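Local coordinates for protein D-alanyl-D-alanine carboxypeptidase (Enterococcus faecalis V583, PDB 5ZHF) that is a zinc-dependent carboxypeptidase that removes the C-terminal D-alanine from peptidoglycan-derived pentapeptides and is associated with vancomycin resistance, at residues A[105-110]-A[133-138]; A[78-83]-A[162-167]; A[195-200]-A[210-215]; A[42-47]-A[51-56]; A[61-64]-A[68-71]. All coordinates share one frame; numbering follows the deposited sequence.

In the fold
From the N terminus, interaction 4 closes first, folding residues 51-56 back on 42-47 within the leading loop. Interaction 5 follows as the hairpin 61-64/68-71, whose second strand leads into helix 74-86. Interaction 2 then closes a long loop by bringing that helix against helix 157-167, and interaction 1 is nested inside it, joining helix 100-116 to the substrate-binding loop 133-138 on the opposite side of the chain's centre. Interaction 3 comes last, closing the short loop that holds most of helix 199-208 and setting the end of strand 193-196 against helix 212-218. No two loops cross along the chain. In space, interaction 4 touches interaction 1 through Ile52 and Gly136, and interaction 3 through Ser42, Val197 and Arg195.

Interaction 1. Residues A[105-110]-A[133-138]; sequences EIMDEK and AVPGTS
Ala133 meets Met107, present here as selenomethionine, through its backbone: the carbonyl O lies 4.0 Å from Met107 SE, while its CB points away from the helix. This carbonyl also accepts a hydrogen bond from Gln103, and both Gln103 and Ala133 belong to the substrate-binding site. Val134 runs its side chain beside that of Met107, pointing the same way. The selenium sits 3.5 Å from Val134 CA; the 3.3 Å between Val134 CG1 and Met107 CE is unusually short, and so of doubtful detail. Met107 reaches this far because its chain is fully extended (chi1 -179°, chi2 179°). Pro135 adds its ring, with CD 3.8 Å from Met107 SE. The chain then reverses in a type II turn from Val134 to Thr137, with Gly136 at the third position in a conformation with positive phi that suits glycine. Val134 O receives both Thr137 N and, at 2.7 Å on a lone pair, Thr137 OG1, two bonds on one carbonyl oxygen that help to hold the turn before substrate-binding Ser138. The contact sets helix 100-116 beside the loop between helix 121-128 and strand 145-150, with Pro135 also resting on Thr100 and Gln104 of the same helix.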
# COMPACT_ATOMS: atom_id res chain seq x y z
N GLU A 105 -7.84 11.55 9.20
CA GLU A 105 -8.06 10.97 10.53
C GLU A 105 -6.96 9.97 10.91
O GLU A 105 -6.49 9.95 12.06
CB GLU A 105 -9.44 10.31 10.61
CG GLU A 105 -10.57 11.32 10.56
CD GLU A 105 -11.95 10.71 10.45
OE1 GLU A 105 -12.09 9.47 10.56
OE2 GLU A 105 -12.92 11.49 10.27
N ILE A 106 -6.58 9.15 9.95
CA ILE A 106 -5.53 8.21 10.18
C ILE A 106 -4.23 8.95 10.43
O ILE A 106 -3.51 8.60 11.30
CB ILE A 106 -5.41 7.19 9.04
CG1 ILE A 106 -6.65 6.34 9.05
CG2 ILE A 106 -4.18 6.33 9.20
CD1 ILE A 106 -6.70 5.31 7.96
N MSE A 107 -3.97 10.01 9.67
CA MSE A 107 -2.76 10.80 9.85
C MSE A 107 -2.71 11.48 11.20
O MSE A 107 -1.65 11.50 11.85
CB MSE A 107 -2.68 11.86 8.76
CG MSE A 107 -1.41 12.70 8.89
SE MSE A 107 -1.35 14.04 7.45
CE MSE A 107 0.36 14.88 7.94
N ASP A 108 -3.85 12.02 11.64
CA ASP A 108 -3.96 12.70 12.91
C ASP A 108 -3.77 11.74 14.07
O ASP A 108 -3.19 12.08 15.04
CB ASP A 108 -5.32 13.38 13.02
CG ASP A 108 -5.45 14.57 12.11
OD1 ASP A 108 -4.47 15.01 11.53
OD2 ASP A 108 -6.55 15.06 12.01
N GLU A 109 -4.29 10.55 13.94
CA GLU A 109 -4.11 9.53 14.98
C GLU A 109 -2.64 9.15 15.13
O GLU A 109 -2.17 8.95 16.26
CB GLU A 109 -5.02 8.30 14.74
CG GLU A 109 -6.47 8.63 15.10
CD GLU A 109 -7.49 7.52 14.83
OE1 GLU A 109 -8.34 7.25 15.74
OE2 GLU A 109 -7.46 6.93 13.72
N LYS A 110 -1.90 9.08 14.03
CA LYS A 110 -0.45 8.81 14.08
C LYS A 110 0.30 9.98 14.71
O LYS A 110 1.22 9.75 15.50
CB LYS A 110 0.12 8.49 12.69
CG LYS A 110 1.57 8.00 12.65
CD LYS A 110 1.86 6.74 13.46
CE LYS A 110 1.12 5.51 12.96
NZ LYS A 110 1.08 4.43 14.00
N ALA A 133 0.59 9.17 4.79
CA ALA A 133 0.72 10.27 3.85
C ALA A 133 -0.28 11.39 4.14
O ALA A 133 -1.38 11.13 4.68
CB ALA A 133 0.55 9.74 2.44
N VAL A 134 0.07 12.64 3.81
CA VAL A 134 -0.89 13.73 3.97
C VAL A 134 -2.01 13.49 2.97
O VAL A 134 -1.76 12.96 1.88
CB VAL A 134 -0.29 15.17 3.81
CG1 VAL A 134 0.91 15.38 4.73
CG2 VAL A 134 0.06 15.50 2.37
N PRO A 135 -3.25 13.87 3.33
CA PRO A 135 -4.32 13.66 2.35
C PRO A 135 -4.01 14.24 0.98
O PRO A 135 -3.43 15.33 0.85
CB PRO A 135 -5.52 14.34 3.01
CG PRO A 135 -5.23 14.26 4.46
CD PRO A 135 -3.76 14.49 4.56
N GLY A 136 -4.36 13.47 -0.04
CA GLY A 136 -4.02 13.78 -1.43
C GLY A 136 -2.77 13.12 -1.94
O GLY A 136 -2.53 13.14 -3.14
N THR A 137 -1.96 12.53 -1.04
CA THR A 137 -0.72 11.90 -1.43
C THR A 137 -0.63 10.44 -1.01
O THR A 137 0.44 9.86 -1.10
CB THR A 137 0.51 12.66 -0.86
OG1 THR A 137 0.54 12.58 0.57
CG2 THR A 137 0.45 14.11 -1.27
N SER A 138 -1.77 9.83 -0.61
CA SER A 138 -1.78 8.41 -0.26
C SER A 138 -2.23 7.58 -1.44
O SER A 138 -3.23 7.89 -2.07
CB SER A 138 -2.79 8.12 0.86
OG SER A 138 -2.78 6.72 1.14

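Interaction 2. Residues A[78-83]-A[162-167]; sequences QDLFDA and RWLDEN
Trp163 pushes the benzo end of its indole against residues 78-83 of helix 74-86, overlapping Leu80 and Ala83. Trp163 CH2 lies 3.5 Å from Leu80 O, and Trp163 CZ2 lies 3.9 Å from Ala83 CB. Leu80 CG sits at the ring edge, in its plane, 4.0 Å from Trp163 CZ3, the two side chains passing antiparallel. Leu164 adds a second apolar touch: its side chain lies across that of Leu80, with the two CD2 atoms, of Leu80 and Leu164, 3.9 Å apart. The large indole spans the gap between the helices; the axes of segments 78-83 and 162-167 approach to 11.7 Å, at 122° between their N-to-C directions. With CG trans to the main-chain nitrogen (chi1 -174°), the torsion carries the benzo ring across to Leu80 and Ala83. Asn167, one turn on, places ND2 over one indole face, near the rim, while donating to Trp163 O at 2.8 Å. Asp87 takes the indole NE1, and Phe171 packs on Leu80 and Ala83. The joint between helices 74-86 and 157-167 is therefore chiefly hydrophobic: polar groups of Trp163 are satisfied by Asn167 and Asp87, and the apolar contacts of Trp163 and Leu164 with Leu80 and Ala83 hold the joint.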
# COMPACT_ATOMS: atom_id res chain seq x y z
N GLN A 78 -8.24 -11.14 -5.80
CA GLN A 78 -8.87 -12.44 -5.53
C GLN A 78 -7.92 -13.58 -5.83
O GLN A 78 -7.78 -14.50 -5.02
CB GLN A 78 -10.19 -12.60 -6.31
CG GLN A 78 -10.98 -13.85 -5.92
CD GLN A 78 -11.50 -13.82 -4.48
OE1 GLN A 78 -12.20 -12.89 -4.08
NE2 GLN A 78 -11.13 -14.84 -3.69
N ASP A 79 -7.24 -13.52 -6.98
CA ASP A 79 -6.25 -14.56 -7.30
C ASP A 79 -5.13 -14.63 -6.26
O ASP A 79 -4.68 -15.73 -5.89
CB ASP A 79 -5.62 -14.33 -8.66
CG ASP A 79 -6.58 -14.58 -9.81
OD1 ASP A 79 -7.66 -15.17 -9.64
OD2 ASP A 79 -6.22 -14.15 -10.92
N LEU A 80 -4.68 -13.47 -5.79
CA LEU A 80 -3.65 -13.40 -4.78
C LEU A 80 -4.12 -14.09 -3.47
O LEU A 80 -3.39 -14.92 -2.91
CB LEU A 80 -3.25 -11.96 -4.51
CG LEU A 80 -2.12 -11.80 -3.50
CD1 LEU A 80 -1.21 -10.64 -3.82
CD2 LEU A 80 -2.64 -11.66 -2.07
N PHE A 81 -5.31 -13.74 -3.04
CA PHE A 81 -5.86 -14.31 -1.80
C PHE A 81 -6.10 -15.81 -1.93
O PHE A 81 -5.74 -16.59 -1.01
CB PHE A 81 -7.12 -13.57 -1.33
CG PHE A 81 -6.84 -12.39 -0.45
CD1 PHE A 81 -5.93 -11.43 -0.82
CD2 PHE A 81 -7.49 -12.24 0.76
CE1 PHE A 81 -5.65 -10.34 -0.01
CE2 PHE A 81 -7.23 -11.14 1.57
CZ PHE A 81 -6.30 -10.20 1.20
N ASP A 82 -6.63 -16.23 -3.07
CA ASP A 82 -6.81 -17.65 -3.36
C ASP A 82 -5.50 -18.42 -3.27
O ASP A 82 -5.46 -19.52 -2.70
CB ASP A 82 -7.43 -17.85 -4.75
CG ASP A 82 -8.89 -17.47 -4.83
OD1 ASP A 82 -9.54 -17.19 -3.81
OD2 ASP A 82 -9.41 -17.49 -5.97
N ALA A 83 -4.42 -17.86 -3.84
CA ALA A 83 -3.10 -18.50 -3.84
C ALA A 83 -2.50 -18.56 -2.45
O ALA A 83 -1.90 -19.59 -2.07
CB ALA A 83 -2.14 -17.74 -4.77
N ARG A 162 5.78 -12.31 4.86
CA ARG A 162 6.76 -13.10 4.14
C ARG A 162 6.19 -13.68 2.85
O ARG A 162 6.84 -13.59 1.80
CB ARG A 162 7.35 -14.20 5.03
CG ARG A 162 8.47 -14.97 4.35
CD ARG A 162 9.04 -16.02 5.26
NE ARG A 162 8.05 -17.01 5.64
CZ ARG A 162 8.29 -18.06 6.42
NH1 ARG A 162 9.52 -18.27 6.90
NH2 ARG A 162 7.31 -18.91 6.71
N TRP A 163 4.97 -14.24 2.90
CA TRP A 163 4.36 -14.81 1.73
C TRP A 163 4.14 -13.72 0.67
O TRP A 163 4.40 -13.94 -0.52
CB TRP A 163 3.05 -15.51 2.06
CG TRP A 163 2.46 -16.25 0.89
CD1 TRP A 163 2.64 -17.57 0.58
CD2 TRP A 163 1.65 -15.69 -0.16
NE1 TRP A 163 1.97 -17.88 -0.56
CE2 TRP A 163 1.38 -16.75 -1.06
CE3 TRP A 163 1.11 -14.42 -0.42
CZ2 TRP A 163 0.59 -16.57 -2.19
CZ3 TRP A 163 0.35 -14.24 -1.57
CH2 TRP A 163 0.09 -15.31 -2.43
N LEU A 164 3.66 -12.56 1.11
CA LEU A 164 3.40 -11.47 0.17
C LEU A 164 4.71 -11.03 -0.51
O LEU A 164 4.75 -10.80 -1.75
CB LEU A 164 2.76 -10.29 0.88
CG LEU A 164 1.32 -10.53 1.30
CD1 LEU A 164 0.88 -9.48 2.30
CD2 LEU A 164 0.36 -10.61 0.12
N ASP A 165 5.76 -10.87 0.29
CA ASP A 165 7.06 -10.43 -0.22
C ASP A 165 7.51 -11.33 -1.36
O ASP A 165 8.01 -10.85 -2.39
CB ASP A 165 8.12 -10.39 0.90
CG ASP A 165 9.51 -10.00 0.39
OD1 ASP A 165 9.74 -8.80 0.10
OD2 ASP A 165 10.37 -10.91 0.24
N GLU A 166 7.34 -12.63 -1.16
CA GLU A 166 7.85 -13.64 -2.09
C GLU A 166 6.92 -13.96 -3.26
O GLU A 166 7.35 -14.55 -4.25
CB GLU A 166 8.19 -14.91 -1.28
CG GLU A 166 9.30 -14.66 -0.27
CD GLU A 166 9.50 -15.77 0.77
OE1 GLU A 166 8.82 -16.78 0.69
OE2 GLU A 166 10.33 -15.58 1.68
N ASN A 167 5.64 -13.57 -3.16
CA ASN A 167 4.62 -13.98 -4.15
C ASN A 167 3.76 -12.90 -4.82
O ASN A 167 3.12 -13.18 -5.84
CB ASN A 167 3.65 -14.97 -3.51
CG ASN A 167 4.32 -16.28 -3.15
OD1 ASN A 167 4.46 -17.16 -4.00
ND2 ASN A 167 4.73 -16.40 -1.89

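Interaction 3. Residues A[195-200]-A[210-215]; sequences RYVGIE and LCLEEY
Leu212 meets both Arg195 and Val197, one methyl for each. Its CD2 lies over a face of the Arg195 guanidinium, 3.9 Å from Arg195 NH1, the leucine running crosswise to the arginine chain. Its CD1 rests 4.2 Å from Val197 CG1 in a looser contact. The first torsion of the leucine sets CG opposite the main-chain nitrogen (chi1 -176°), which, with chi2 at 56°, points CD2 at Arg195 of the strand and CD1 at Val197 just past it. Arg195 is bent at chi2 (61°), and this fold lets NE donate to Tyr196 O at 2.8 Å, from above the carbonyl plane rather than on a lone pair. NH1 forms a salt bridge with Glu139, and NH2 bonds to the carbonyls of Ser42 and Ile44. With all three nitrogens bonded, the guanidinium is held in place, and its flat face packs against the leucine methyl. Arg195 follows zinc ligand His193 by two residues on the same strand, their side chains about 5 Å apart. At the start of helix 212-218, N-cap Cys211 gives its backbone N to Glu214 OE1 at 3.0 Å. The contact lays this helix against the end of strand 193-196, where helix 199-208 begins; Val197 also touches Ala202 of that helix and Ile174 of strand 173-175.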
# COMPACT_ATOMS: atom_id res chain seq x y z
N ARG A 195 0.71 -2.47 -3.53
CA ARG A 195 0.23 -1.57 -4.59
C ARG A 195 0.10 -2.36 -5.87
O ARG A 195 1.04 -3.07 -6.25
CB ARG A 195 1.22 -0.41 -4.77
CG ARG A 195 1.14 0.38 -6.07
CD ARG A 195 -0.20 1.07 -6.29
NE ARG A 195 -0.25 1.49 -7.68
CZ ARG A 195 0.19 2.63 -8.18
NH1 ARG A 195 0.67 3.59 -7.40
NH2 ARG A 195 0.10 2.82 -9.50
N TYR A 196 -1.05 -2.25 -6.52
CA TYR A 196 -1.24 -2.86 -7.82
C TYR A 196 -0.59 -1.99 -8.91
O TYR A 196 -0.96 -0.82 -9.07
CB TYR A 196 -2.70 -3.03 -8.16
CG TYR A 196 -2.89 -3.76 -9.47
CD1 TYR A 196 -2.73 -5.14 -9.55
CD2 TYR A 196 -3.16 -3.06 -10.66
CE1 TYR A 196 -2.89 -5.82 -10.75
CE2 TYR A 196 -3.32 -3.73 -11.86
CZ TYR A 196 -3.19 -5.09 -11.91
OH TYR A 196 -3.37 -5.77 -13.10
N VAL A 197 0.33 -2.60 -9.64
CA VAL A 197 0.89 -2.01 -10.88
C VAL A 197 0.70 -2.86 -12.14
O VAL A 197 1.04 -2.41 -13.26
CB VAL A 197 2.37 -1.70 -10.68
CG1 VAL A 197 2.54 -0.60 -9.65
CG2 VAL A 197 3.17 -2.94 -10.32
N GLY A 198 0.21 -4.10 -11.99
CA GLY A 198 0.09 -5.06 -13.08
C GLY A 198 1.24 -6.02 -13.08
O GLY A 198 2.33 -5.72 -12.57
N ILE A 199 1.01 -7.19 -13.66
CA ILE A 199 1.94 -8.30 -13.58
C ILE A 199 3.27 -7.97 -14.27
O ILE A 199 4.32 -8.26 -13.73
CB ILE A 199 1.30 -9.60 -14.12
CG1 ILE A 199 0.17 -10.05 -13.15
CG2 ILE A 199 2.32 -10.72 -14.25
CD1 ILE A 199 -0.80 -11.07 -13.70
N GLU A 200 3.21 -7.33 -15.44
CA GLU A 200 4.43 -6.99 -16.21
C GLU A 200 5.40 -6.15 -15.39
O GLU A 200 6.55 -6.52 -15.20
CB GLU A 200 4.05 -6.26 -17.50
CG GLU A 200 5.20 -5.96 -18.44
CD GLU A 200 4.72 -5.35 -19.75
OE1 GLU A 200 4.92 -4.13 -19.94
OE2 GLU A 200 4.11 -6.07 -20.56
N LEU A 210 13.62 -3.16 -7.14
CA LEU A 210 13.36 -1.73 -7.22
C LEU A 210 12.19 -1.32 -6.37
O LEU A 210 11.41 -2.18 -5.94
CB LEU A 210 13.05 -1.36 -8.66
CG LEU A 210 14.06 -1.75 -9.73
CD1 LEU A 210 13.47 -1.52 -11.11
CD2 LEU A 210 15.35 -0.97 -9.52
N CYS A 211 12.09 -0.02 -6.11
CA CYS A 211 10.82 0.60 -5.73
C CYS A 211 10.22 1.25 -6.98
O CYS A 211 10.88 1.37 -8.02
CB CYS A 211 11.02 1.62 -4.60
SG CYS A 211 12.02 3.09 -4.98
N LEU A 212 8.95 1.64 -6.88
CA LEU A 212 8.22 2.16 -8.02
C LEU A 212 8.87 3.41 -8.63
O LEU A 212 8.99 3.53 -9.86
CB LEU A 212 6.78 2.45 -7.62
CG LEU A 212 5.85 2.91 -8.76
CD1 LEU A 212 5.83 1.92 -9.92
CD2 LEU A 212 4.46 3.18 -8.21
N GLU A 213 9.31 4.32 -7.77
CA GLU A 213 9.96 5.54 -8.23
C GLU A 213 11.17 5.27 -9.14
O GLU A 213 11.31 5.93 -10.18
CB GLU A 213 10.40 6.40 -7.05
CG GLU A 213 9.29 7.12 -6.33
CD GLU A 213 8.56 6.30 -5.26
OE1 GLU A 213 8.88 5.09 -5.05
OE2 GLU A 213 7.66 6.89 -4.63
N GLU A 214 12.01 4.31 -8.75
CA GLU A 214 13.18 3.89 -9.54
C GLU A 214 12.77 3.30 -10.86
O GLU A 214 13.36 3.63 -11.91
CB GLU A 214 14.00 2.83 -8.79
CG GLU A 214 14.75 3.34 -7.59
CD GLU A 214 15.45 2.22 -6.84
OE1 GLU A 214 14.77 1.27 -6.40
OE2 GLU A 214 16.69 2.26 -6.70
N TYR A 215 11.76 2.43 -10.83
CA TYR A 215 11.25 1.80 -12.04
C TYR A 215 10.79 2.84 -13.05
O TYR A 215 11.15 2.77 -14.24
CB TYR A 215 10.09 0.86 -11.70
CG TYR A 215 9.52 0.15 -12.90
CD1 TYR A 215 10.22 -0.88 -13.52
CD2 TYR A 215 8.28 0.51 -13.42
CE1 TYR A 215 9.70 -1.54 -14.60
CE2 TYR A 215 7.76 -0.14 -14.52
CZ TYR A 215 8.47 -1.18 -15.09
OH TYR A 215 7.98 -1.85 -16.16

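Interaction 4. Residues A[42-47]-A[51-56]; sequences SLILVN and PIPAQY
Ile44 reaches across to Pro53 and Tyr56 with the single terminal methyl CD1, which lies 3.8 Å from Tyr56 CE1 and 4.1 Å from Pro53 CD. Its chain is stretched to do so: CG1 is trans to the main-chain nitrogen (chi1 -171°) and chi2 keeps CD1 extended, with CD1 ending against the CD corner of the Pro53 ring. Tyr56 also has its ring trans to its nitrogen (chi1 -178°), which brings it back toward 42-47, past Ile44 in the opposite direction. Farther along, Ile52 CG1 enters between the two methyls of Val46, 3.8 Å from Val46 CG2 and 3.9 Å from Val46 CG1. The first torsion of Ile52 (-70°) places CG1 beside its own nitrogen, where the valine fork receives it.

A type II turn from Pro53 to Tyr56, with a weak Tyr56 N to Pro53 O bond, reverses the chain, and Ile44 CD1 meets both of its end residues. Ile52 pairs by backbone with Gly136 of the substrate-binding loop, and the Val46 side chain lies about 6 Å from that of substrate-binding Ser138. Between the backbones one water donates to Leu45 O and to Pro51 O, at 2.8 Å each, using both its protons. Asn47 OD1 accepts from Gln49 N, and ND2 bonds Glu213. Here two irregular segments are joined by aliphatic and ring packing, with water supplying the polar link between two carbonyls that could not bond to each other.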
# COMPACT_ATOMS: atom_id res chain seq x y z
N SER A 42 -2.10 1.86 -14.55
CA SER A 42 -1.72 1.12 -13.32
C SER A 42 -0.37 1.56 -12.79
O SER A 42 0.07 1.12 -11.72
CB SER A 42 -1.76 -0.39 -13.55
OG SER A 42 -0.80 -0.83 -14.50
N LEU A 43 0.31 2.41 -13.55
CA LEU A 43 1.64 2.89 -13.17
C LEU A 43 1.63 4.32 -12.63
O LEU A 43 2.71 4.90 -12.43
CB LEU A 43 2.59 2.78 -14.36
CG LEU A 43 3.11 1.40 -14.71
CD1 LEU A 43 4.01 1.51 -15.94
CD2 LEU A 43 3.86 0.78 -13.54
N ILE A 44 0.45 4.87 -12.36
CA ILE A 44 0.34 6.19 -11.79
C ILE A 44 1.16 6.34 -10.49
O ILE A 44 1.12 5.46 -9.62
CB ILE A 44 -1.14 6.62 -11.59
CG1 ILE A 44 -1.19 8.10 -11.20
CG2 ILE A 44 -1.86 5.73 -10.58
CD1 ILE A 44 -2.60 8.69 -11.19
N LEU A 45 1.95 7.40 -10.42
CA LEU A 45 2.79 7.67 -9.27
C LEU A 45 2.10 8.62 -8.32
O LEU A 45 1.77 9.76 -8.68
CB LEU A 45 4.14 8.23 -9.74
CG LEU A 45 5.18 8.46 -8.63
CD1 LEU A 45 5.45 7.18 -7.86
CD2 LEU A 45 6.47 9.01 -9.21
N VAL A 46 1.87 8.16 -7.07
CA VAL A 46 1.32 8.99 -6.01
C VAL A 46 2.28 8.92 -4.82
O VAL A 46 2.56 7.85 -4.29
CB VAL A 46 -0.11 8.57 -5.58
CG1 VAL A 46 -0.58 9.36 -4.37
CG2 VAL A 46 -1.05 8.78 -6.75
N ASN A 47 2.77 10.08 -4.41
CA ASN A 47 3.66 10.21 -3.28
C ASN A 47 3.65 11.66 -2.83
O ASN A 47 2.87 12.39 -3.30
CB ASN A 47 5.06 9.68 -3.54
CG ASN A 47 5.82 10.45 -4.60
OD1 ASN A 47 5.50 11.54 -4.97
ND2 ASN A 47 6.87 9.86 -5.04
N PRO A 51 0.80 14.38 -6.02
CA PRO A 51 -0.54 14.24 -5.49
C PRO A 51 -1.48 13.55 -6.48
O PRO A 51 -1.21 13.57 -7.68
CB PRO A 51 -1.01 15.69 -5.29
CG PRO A 51 0.21 16.50 -5.33
CD PRO A 51 1.15 15.79 -6.25
N ILE A 52 -2.57 13.00 -5.97
CA ILE A 52 -3.61 12.46 -6.85
C ILE A 52 -4.17 13.61 -7.66
O ILE A 52 -4.44 14.68 -7.09
CB ILE A 52 -4.73 11.76 -6.07
CG1 ILE A 52 -4.16 10.48 -5.46
CG2 ILE A 52 -5.89 11.37 -6.97
CD1 ILE A 52 -5.13 9.71 -4.64
N PRO A 53 -4.36 13.41 -8.97
CA PRO A 53 -4.97 14.48 -9.79
C PRO A 53 -6.32 14.94 -9.25
O PRO A 53 -7.06 14.13 -8.71
CB PRO A 53 -5.14 13.82 -11.16
CG PRO A 53 -4.13 12.73 -11.19
CD PRO A 53 -4.03 12.23 -9.79
N ALA A 54 -6.64 16.23 -9.38
CA ALA A 54 -8.00 16.68 -9.08
C ALA A 54 -8.93 15.98 -10.09
O ALA A 54 -8.53 15.74 -11.23
CB ALA A 54 -8.10 18.20 -9.19
N GLN A 55 -10.12 15.60 -9.65
CA GLN A 55 -11.10 14.88 -10.49
C GLN A 55 -10.63 13.47 -10.94
O GLN A 55 -11.02 12.99 -12.01
CB GLN A 55 -11.49 15.72 -11.73
CG GLN A 55 -11.96 17.14 -11.42
CD GLN A 55 -11.55 18.15 -12.49
OE1 GLN A 55 -10.37 18.39 -12.73
NE2 GLN A 55 -12.55 18.76 -13.13
N TYR A 56 -9.80 12.81 -10.13
CA TYR A 56 -9.38 11.44 -10.43
C TYR A 56 -10.59 10.54 -10.20
O TYR A 56 -11.10 10.48 -9.09
CB TYR A 56 -8.23 11.00 -9.53
CG TYR A 56 -7.71 9.61 -9.84
CD1 TYR A 56 -6.81 9.41 -10.87
CD2 TYR A 56 -8.11 8.51 -9.09
CE1 TYR A 56 -6.32 8.13 -11.17
CE2 TYR A 56 -7.64 7.23 -9.39
CZ TYR A 56 -6.73 7.05 -10.42
OH TYR A 56 -6.24 5.79 -10.74
O HOH W 1 -0.45 11.39 -9.34

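Interaction 5. Residues A[61-64]-A[68-71]; sequences EQLS and RIDI
Glu61 and Ile69 are paired by two backbone hydrogen bonds. Glu61 N donates to Ile69 O at 2.9 Å with an N-H...O angle of 169°, and Ile69 N returns the bond to Glu61 O at 3.0 Å. The same Glu61 O also has Arg68 CA 3.1 Å away, in a CA-H...O contact. These bonds define a short antiparallel beta hairpin of strands 60-62 and 68-70, with Glu61 and Ile69 as the hydrogen-bonded pair and Gln62 and Arg68 as the non-hydrogen-bonded one.

Side chains of Glu61 and Ile69 share one face of this ribbon. There Glu61 extends fully beyond CG and Ile71 lies athwart it, its CD1 3.4 Å from Glu61 CD and covering the aliphatic stem as well. Ser74 OG is hydrogen-bonded to Glu61 OE1, which probably helps to orient the carboxylate. Leu63, past the strand end, meets Ile69 nearly perpendicularly, with Leu63 CD2 4.0 Å from Ile69 CD1; Ile69 attains this with CG1 set between its nitrogen and carbonyl carbon (chi1 55°). On the other face, that of Gln62 and Arg68, the arginine lays its CG 4.1 Å from Gln62 CA before the guanidinium leads away, and its side chain also touches Tyr97. Beneath the first face, Ile69 packs on Ser74 and Leu77 of helix 74-86.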
# COMPACT_ATOMS: atom_id res chain seq x y z
N GLU A 61 -15.34 -1.29 -5.95
CA GLU A 61 -16.06 -2.48 -5.59
C GLU A 61 -15.88 -2.69 -4.09
O GLU A 61 -14.80 -2.42 -3.54
CB GLU A 61 -15.48 -3.69 -6.31
CG GLU A 61 -16.30 -4.96 -6.09
CD GLU A 61 -15.75 -6.15 -6.83
OE1 GLU A 61 -14.54 -6.42 -6.67
OE2 GLU A 61 -16.52 -6.83 -7.53
N GLN A 62 -16.92 -3.19 -3.45
CA GLN A 62 -16.88 -3.49 -2.02
C GLN A 62 -16.54 -4.95 -1.83
O GLN A 62 -17.12 -5.84 -2.50
CB GLN A 62 -18.23 -3.16 -1.41
CG GLN A 62 -18.24 -3.29 0.09
CD GLN A 62 -19.55 -2.82 0.68
OE1 GLN A 62 -19.95 -1.67 0.48
NE2 GLN A 62 -20.21 -3.70 1.41
N LEU A 63 -15.57 -5.20 -0.95
CA LEU A 63 -15.17 -6.54 -0.57
C LEU A 63 -16.11 -7.03 0.54
O LEU A 63 -16.89 -6.24 1.07
CB LEU A 63 -13.74 -6.54 -0.06
CG LEU A 63 -12.70 -6.05 -1.05
CD1 LEU A 63 -11.32 -6.09 -0.42
CD2 LEU A 63 -12.74 -6.91 -2.30
N SER A 64 -16.01 -8.32 0.89
CA SER A 64 -16.92 -8.89 1.91
C SER A 64 -16.84 -8.16 3.26
O SER A 64 -17.85 -8.06 3.95
CB SER A 64 -16.71 -10.39 2.09
OG SER A 64 -15.41 -10.66 2.51
N ARG A 68 -13.16 -1.14 0.22
CA ARG A 68 -13.36 -0.92 -1.21
C ARG A 68 -12.04 -0.87 -1.95
O ARG A 68 -11.03 -0.45 -1.39
CB ARG A 68 -14.14 0.37 -1.44
CG ARG A 68 -15.61 0.25 -1.09
CD ARG A 68 -16.36 1.59 -1.22
NE ARG A 68 -15.83 2.57 -0.28
CZ ARG A 68 -16.08 3.88 -0.28
NH1 ARG A 68 -16.85 4.43 -1.20
NH2 ARG A 68 -15.54 4.65 0.67
N ILE A 69 -12.08 -1.29 -3.21
CA ILE A 69 -10.91 -1.30 -4.10
C ILE A 69 -11.34 -0.85 -5.50
O ILE A 69 -12.50 -1.00 -5.87
CB ILE A 69 -10.27 -2.70 -4.18
CG1 ILE A 69 -11.31 -3.75 -4.61
CG2 ILE A 69 -9.59 -3.04 -2.86
CD1 ILE A 69 -10.71 -5.01 -5.15
N ASP A 70 -10.39 -0.34 -6.26
CA ASP A 70 -10.59 -0.10 -7.70
C ASP A 70 -11.07 -1.41 -8.34
O ASP A 70 -10.42 -2.44 -8.22
CB ASP A 70 -9.29 0.43 -8.30
CG ASP A 70 -9.41 0.85 -9.76
OD1 ASP A 70 -10.21 0.25 -10.51
OD2 ASP A 70 -8.72 1.81 -10.12
N ILE A 71 -12.23 -1.38 -8.98
CA ILE A 71 -12.78 -2.59 -9.61
C ILE A 71 -11.75 -3.27 -10.55
O ILE A 71 -11.74 -4.48 -10.69
CB ILE A 71 -14.10 -2.29 -10.37
CG1 ILE A 71 -14.81 -3.57 -10.85
CG2 ILE A 71 -13.81 -1.41 -11.59
CD1 ILE A 71 -15.28 -4.54 -9.79